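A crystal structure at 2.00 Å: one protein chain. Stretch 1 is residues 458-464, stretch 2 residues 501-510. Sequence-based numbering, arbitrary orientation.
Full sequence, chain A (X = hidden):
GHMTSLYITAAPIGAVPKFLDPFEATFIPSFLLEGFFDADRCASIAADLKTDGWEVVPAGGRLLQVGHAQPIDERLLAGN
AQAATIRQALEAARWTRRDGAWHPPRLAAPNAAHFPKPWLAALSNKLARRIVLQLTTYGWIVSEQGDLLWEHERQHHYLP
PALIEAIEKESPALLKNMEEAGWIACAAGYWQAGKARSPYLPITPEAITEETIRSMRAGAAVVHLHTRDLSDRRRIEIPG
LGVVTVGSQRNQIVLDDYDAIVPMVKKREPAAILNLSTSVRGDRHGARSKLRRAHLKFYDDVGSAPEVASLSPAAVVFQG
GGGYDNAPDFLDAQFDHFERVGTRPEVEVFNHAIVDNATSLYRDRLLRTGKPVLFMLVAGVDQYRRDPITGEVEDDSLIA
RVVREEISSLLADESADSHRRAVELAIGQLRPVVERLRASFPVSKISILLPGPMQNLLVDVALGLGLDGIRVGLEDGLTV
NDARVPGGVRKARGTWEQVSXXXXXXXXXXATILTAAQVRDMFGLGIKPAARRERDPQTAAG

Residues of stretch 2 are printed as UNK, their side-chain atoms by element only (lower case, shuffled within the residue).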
ATOM      1  N   LEU A 458      10.808   7.666   7.939  1.00 31.41           N
ATOM      2  CA  LEU A 458       9.576   7.866   8.719  1.00 31.32           C
ATOM      3  C   LEU A 458       9.781   8.325  10.151  1.00 34.29           C
ATOM      4  O   LEU A 458       9.222   9.342  10.570  1.00 28.07           O
ATOM      5  CB  LEU A 458       8.736   6.591   8.756  1.00 31.72           C
ATOM      6  CG  LEU A 458       7.610   6.429   7.746  1.00 36.81           C
ATOM      7  CD1 LEU A 458       6.896   5.116   8.041  1.00 30.34           C
ATOM      8  CD2 LEU A 458       6.639   7.621   7.780  1.00 27.64           C
ATOM      9  N   VAL A 459      10.557   7.559  10.912  1.00 30.63           N
ATOM     10  CA  VAL A 459      10.744   7.871  12.320  1.00 31.60           C
ATOM     11  C   VAL A 459      11.543   9.159  12.542  1.00 31.18           C
ATOM     12  O   VAL A 459      11.151   9.980  13.367  1.00 32.93           O
ATOM     13  CB  VAL A 459      11.357   6.689  13.093  1.00 36.29           C
ATOM     14  CG1 VAL A 459      11.698   7.098  14.526  1.00 35.87           C
ATOM     15  CG2 VAL A 459      10.386   5.525  13.088  1.00 30.40           C
ATOM     16  N   ASP A 460      12.642   9.344  11.812  1.00 29.24           N
ATOM     17  CA  ASP A 460      13.450  10.550  11.998  1.00 35.58           C
ATOM     18  C   ASP A 460      12.634  11.806  11.678  1.00 38.46           C
ATOM     19  O   ASP A 460      12.655  12.778  12.438  1.00 34.61           O
ATOM     20  CB  ASP A 460      14.703  10.528  11.127  1.00 35.93           C
ATOM     21  CG  ASP A 460      15.771   9.575  11.649  1.00 40.14           C
ATOM     22  OD1 ASP A 460      15.790   9.283  12.863  1.00 45.11           O
ATOM     23  OD2 ASP A 460      16.590   9.119  10.831  1.00 45.42           O
ATOM     24  N   VAL A 461      11.917  11.772  10.555  1.00 31.07           N
ATOM     25  CA  VAL A 461      11.121  12.920  10.124  1.00 33.15           C
ATOM     26  C   VAL A 461       9.994  13.221  11.098  1.00 30.76           C
ATOM     27  O   VAL A 461       9.757  14.376  11.445  1.00 30.92           O
ATOM     28  CB  VAL A 461      10.544  12.712   8.715  1.00 30.87           C
ATOM     29  CG1 VAL A 461       9.541  13.812   8.371  1.00 32.81           C
ATOM     30  CG2 VAL A 461      11.654  12.686   7.698  1.00 30.43           C
ATOM     31  N   ALA A 462       9.309  12.182  11.564  1.00 29.90           N
ATOM     32  CA  ALA A 462       8.183  12.378  12.467  1.00 28.20           C
ATOM     33  C   ALA A 462       8.633  12.928  13.821  1.00 38.32           C
ATOM     34  O   ALA A 462       7.977  13.796  14.420  1.00 31.66           O
ATOM     35  CB  ALA A 462       7.423  11.079  12.653  1.00 31.74           C
ATOM     36  N   LEU A 463       9.746  12.395  14.314  1.00 35.62           N
ATOM     37  CA  LEU A 463      10.264  12.809  15.606  1.00 33.66           C
ATOM     38  C   LEU A 463      10.794  14.241  15.519  1.00 33.33           C
ATOM     39  O   LEU A 463      10.581  15.047  16.426  1.00 36.62           O
ATOM     40  CB  LEU A 463      11.348  11.827  16.066  1.00 36.23           C
ATOM     41  CG  LEU A 463      10.973  10.904  17.235  1.00 40.98           C
ATOM     42  CD1 LEU A 463       9.488  10.628  17.334  1.00 42.58           C
ATOM     43  CD2 LEU A 463      11.752   9.595  17.189  1.00 40.93           C
ATOM     44  N   GLY A 464      11.452  14.561  14.412  1.00 34.81           N
ATOM     45  CA  GLY A 464      12.048  15.873  14.244  1.00 39.54           C
ATOM     46  C   GLY A 464      11.019  16.966  14.014  1.00 41.92           C
ATOM     47  O   GLY A 464      11.305  18.148  14.227  1.00 40.04           O
ATOM     48  N   UNK A 501       7.371  -3.461  13.503  1.00 27.61           N
ATOM     49  CA  UNK A 501       8.687  -2.905  13.234  1.00 29.20           C
ATOM     50  C   UNK A 501       8.775  -1.410  13.500  1.00 32.47           C
ATOM     51  O   UNK A 501       9.756  -0.940  14.072  1.00 30.58           O
ATOM     52  c   UNK A 501       9.120  -3.221  11.802  1.00 28.98           C
ATOM     53  c   UNK A 501       9.610  -4.972  10.076  1.00 28.20           C
ATOM     54  c   UNK A 501       9.512  -4.679  11.566  1.00 31.37           C
ATOM     55  c   UNK A 501      10.839  -4.987  12.264  1.00 34.51           C
ATOM     56  N   UNK A 502       7.767  -0.645  13.097  1.00 29.19           N
ATOM     57  CA  UNK A 502       7.814   0.778  13.402  1.00 25.24           C
ATOM     58  C   UNK A 502       7.666   1.022  14.909  1.00 29.96           C
ATOM     59  O   UNK A 502       8.311   1.910  15.458  1.00 32.09           O
ATOM     60  c   UNK A 502       7.192   3.079  12.630  1.00 30.73           C
ATOM     61  c   UNK A 502       6.789   1.609  12.595  1.00 29.63           C
ATOM     62  c   UNK A 502       5.399   1.446  13.170  1.00 27.71           C
ATOM     63  N   UNK A 503       6.828   0.225  15.571  1.00 30.38           N
ATOM     64  CA  UNK A 503       6.667   0.292  17.021  1.00 29.99           C
ATOM     65  C   UNK A 503       8.011   0.055  17.696  1.00 34.57           C
ATOM     66  O   UNK A 503       8.400   0.774  18.619  1.00 32.62           O
ATOM     67  c   UNK A 503       4.457  -1.944  19.308  1.00 37.51           C
ATOM     68  c   UNK A 503       5.428  -0.819  18.987  1.00 40.31           C
ATOM     69  n   UNK A 503       5.982  -3.603  20.989  1.00 44.03           N
ATOM     70  n   UNK A 503       4.669  -3.060  22.796  1.00 47.73           N
ATOM     71  c   UNK A 503       4.957  -2.933  21.508  1.00 47.93           C
ATOM     72  c   UNK A 503       5.672  -0.767  17.475  1.00 30.68           C
ATOM     73  n   UNK A 503       4.226  -2.134  20.737  1.00 46.24           N
ATOM     74  N   UNK A 504       8.721  -0.953  17.206  1.00 32.89           N
ATOM     75  CA  UNK A 504      10.037  -1.313  17.721  1.00 35.63           C
ATOM     76  C   UNK A 504      11.027  -0.152  17.589  1.00 37.19           C
ATOM     77  O   UNK A 504      11.682   0.231  18.563  1.00 34.21           O
ATOM     78  c   UNK A 504      11.922  -3.054  17.341  1.00 45.20           C
ATOM     79  c   UNK A 504      10.531  -2.563  16.983  1.00 35.49           C
ATOM     80  o   UNK A 504      12.239  -5.412  17.213  1.00 59.49           O
ATOM     81  c   UNK A 504      12.270  -4.331  16.586  1.00 51.40           C
ATOM     82  o   UNK A 504      12.561  -4.253  15.368  1.00 48.93           O
ATOM     83  N   UNK A 505      11.125   0.414  16.390  1.00 34.08           N
ATOM     84  CA  UNK A 505      12.017   1.547  16.153  1.00 36.06           C
ATOM     85  C   UNK A 505      11.658   2.761  17.022  1.00 41.86           C
ATOM     86  O   UNK A 505      12.549   3.469  17.510  1.00 39.56           O
ATOM     87  c   UNK A 505      13.202   3.292  12.859  1.00 50.65           C
ATOM     88  c   UNK A 505      12.038   1.920  14.663  1.00 37.59           C
ATOM     89  o   UNK A 505      14.167   4.013  12.521  1.00 58.99           O
ATOM     90  o   UNK A 505      12.458   2.722  12.029  1.00 52.92           O
ATOM     91  c   UNK A 505      12.944   3.103  14.345  1.00 45.42           C
ATOM     92  N   UNK A 506      10.362   2.993  17.230  1.00 35.27           N
ATOM     93  CA  UNK A 506       9.921   4.115  18.063  1.00 37.17           C
ATOM     94  C   UNK A 506      10.353   3.931  19.523  1.00 41.61           C
ATOM     95  O   UNK A 506      10.938   4.833  20.128  1.00 41.68           O
ATOM     96  c   UNK A 506       6.414   4.932  16.535  1.00 31.95           C
ATOM     97  c   UNK A 506       7.926   5.048  16.706  1.00 38.26           C
ATOM     98  c   UNK A 506       8.351   6.523  16.737  1.00 34.77           C
ATOM     99  c   UNK A 506       8.403   4.311  17.967  1.00 33.70           C
ATOM    100  N   UNK A 507      10.070   2.755  20.075  1.00 37.95           N
ATOM    101  CA  UNK A 507      10.447   2.419  21.445  1.00 44.56           C
ATOM    102  C   UNK A 507      11.961   2.536  21.675  1.00 43.97           C
ATOM    103  O   UNK A 507      12.404   2.955  22.739  1.00 47.97           O
ATOM    104  c   UNK A 507       8.448   0.920  22.021  1.00 43.34           C
ATOM    105  c   UNK A 507       9.952   1.020  21.794  1.00 40.23           C
ATOM    106  c   UNK A 507       8.038   1.806  23.184  1.00 41.92           C
ATOM    107  c   UNK A 507       8.030  -0.529  22.262  1.00 39.94           C
ATOM    108  N   UNK A 508      12.742   2.195  20.660  1.00 41.85           N
ATOM    109  CA  UNK A 508      14.188   2.324  20.732  1.00 48.57           C
ATOM    110  C   UNK A 508      14.714   3.749  20.779  1.00 51.41           C
ATOM    111  O   UNK A 508      15.915   3.959  20.981  1.00 48.01           O
ATOM    112  N   UNK A 509      13.838   4.733  20.583  1.00 47.18           N
ATOM    113  CA  UNK A 509      14.248   6.135  20.669  1.00 46.37           C
ATOM    114  C   UNK A 509      13.538   6.834  21.812  1.00 44.42           C
ATOM    115  O   UNK A 509      13.449   8.059  21.839  1.00 52.40           O
ATOM    116  c   UNK A 509      15.333   6.905  14.926  1.00 52.52           C
ATOM    117  c   UNK A 509      14.306   6.096  18.124  1.00 44.16           C
ATOM    118  n   UNK A 509      15.498   6.157  16.010  1.00 56.90           N
ATOM    119  c   UNK A 509      13.958   6.875  19.365  1.00 49.06           C
ATOM    120  c   UNK A 509      15.485   6.674  17.374  1.00 52.35           C
ATOM    121  n   UNK A 509      15.345   6.338  13.727  1.00 50.05           N
ATOM    122  n   UNK A 509      15.172   8.221  15.044  1.00 49.20           N
ATOM    123  N   UNK A 510      13.017   6.051  22.750  1.00 39.63           N
ATOM    124  CA  UNK A 510      12.367   6.607  23.919  1.00 44.63           C
ATOM    125  C   UNK A 510      11.022   7.257  23.656  1.00 47.70           C
ATOM    126  O   UNK A 510      10.639   8.193  24.354  1.00 46.21           O
TER
HETATM  127  O   HOH W   1      11.689   4.944   9.891  1.00 36.21           O

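Position 501 carries four carbons, forked at the second, and stays well clear of stretch 1; this is a leucine, L501.

Position 502 has one carbon bearing two more, branched right at CB, and it points toward the other helix. One methyl meets V459 CG2. A beta-branched, all-carbon side chain is valine, V502, with V502 CG2 4.0 Å from V459 CG2.

At 503, three carbons run to a nitrogen and then to a carbon with two further nitrogens, a guanidinium: R503, extended and out of reach of stretch 1. Position 504 shows three carbons, the third holding two oxygens; this carboxylate at the end of a two-carbon arm is E504, also out of reach.

Position 505 has the same composition, but its CB points toward stretch 1, and its carboxylate carbon meets V459 CG2. It is E505, with E505 CD 3.6 Å from V459 CG2. Water 1 accepts from V459 N at 3.0 Å and lies 3.2 Å from E505 OE1, to which it can donate.

Position 506 bears four carbons, forked at the second. CB points sideways, yet the fork brings one methyl to V459 CG1 and L463 CD1. This is L506, with L506 CD2 4.1 Å from V459 CG1 and 4.3 Å from L463 CD1.

Position 507 repeats the four-carbon fork but lies out of reach: L507. Position 508 has no side-chain atoms, so it is glycine, G508; it lies in the type I turn that runs from L507 to 510.

At 509 three carbons, a nitrogen, and a carbon with two nitrogens reach back to stretch 1, one terminal nitrogen meeting D460 OD1. This is R509. Position 510 again lacks a side chain: G510, with a positive phi that favours glycine.

The rule here is an apolar centre closed by charge. V459 points into the contact and packs against V502 and L506, while L463 adds to the L506 side. The helices cross at -52°, with V459 and L506 nearest in register, their CA atoms 6.9 Å apart. R509 then folds over this patch: V459 CG1 lies over one guanidinium face, 3.7 Å from R509 CZ. At the edge R509 NH2 donates to D460 OD1 at 2.5 Å in a salt bridge, supplemented by a weak bond from R509 NH1 to D460 OD1 at 3.1 Å. A second salt bridge, R509 NH1 to E505 OE2 at 2.9 Å, ties the arginine back to the helix that precedes it, so one guanidinium joins acids from both stretches.

Stretch 2 (501-510) LVREELLGRG
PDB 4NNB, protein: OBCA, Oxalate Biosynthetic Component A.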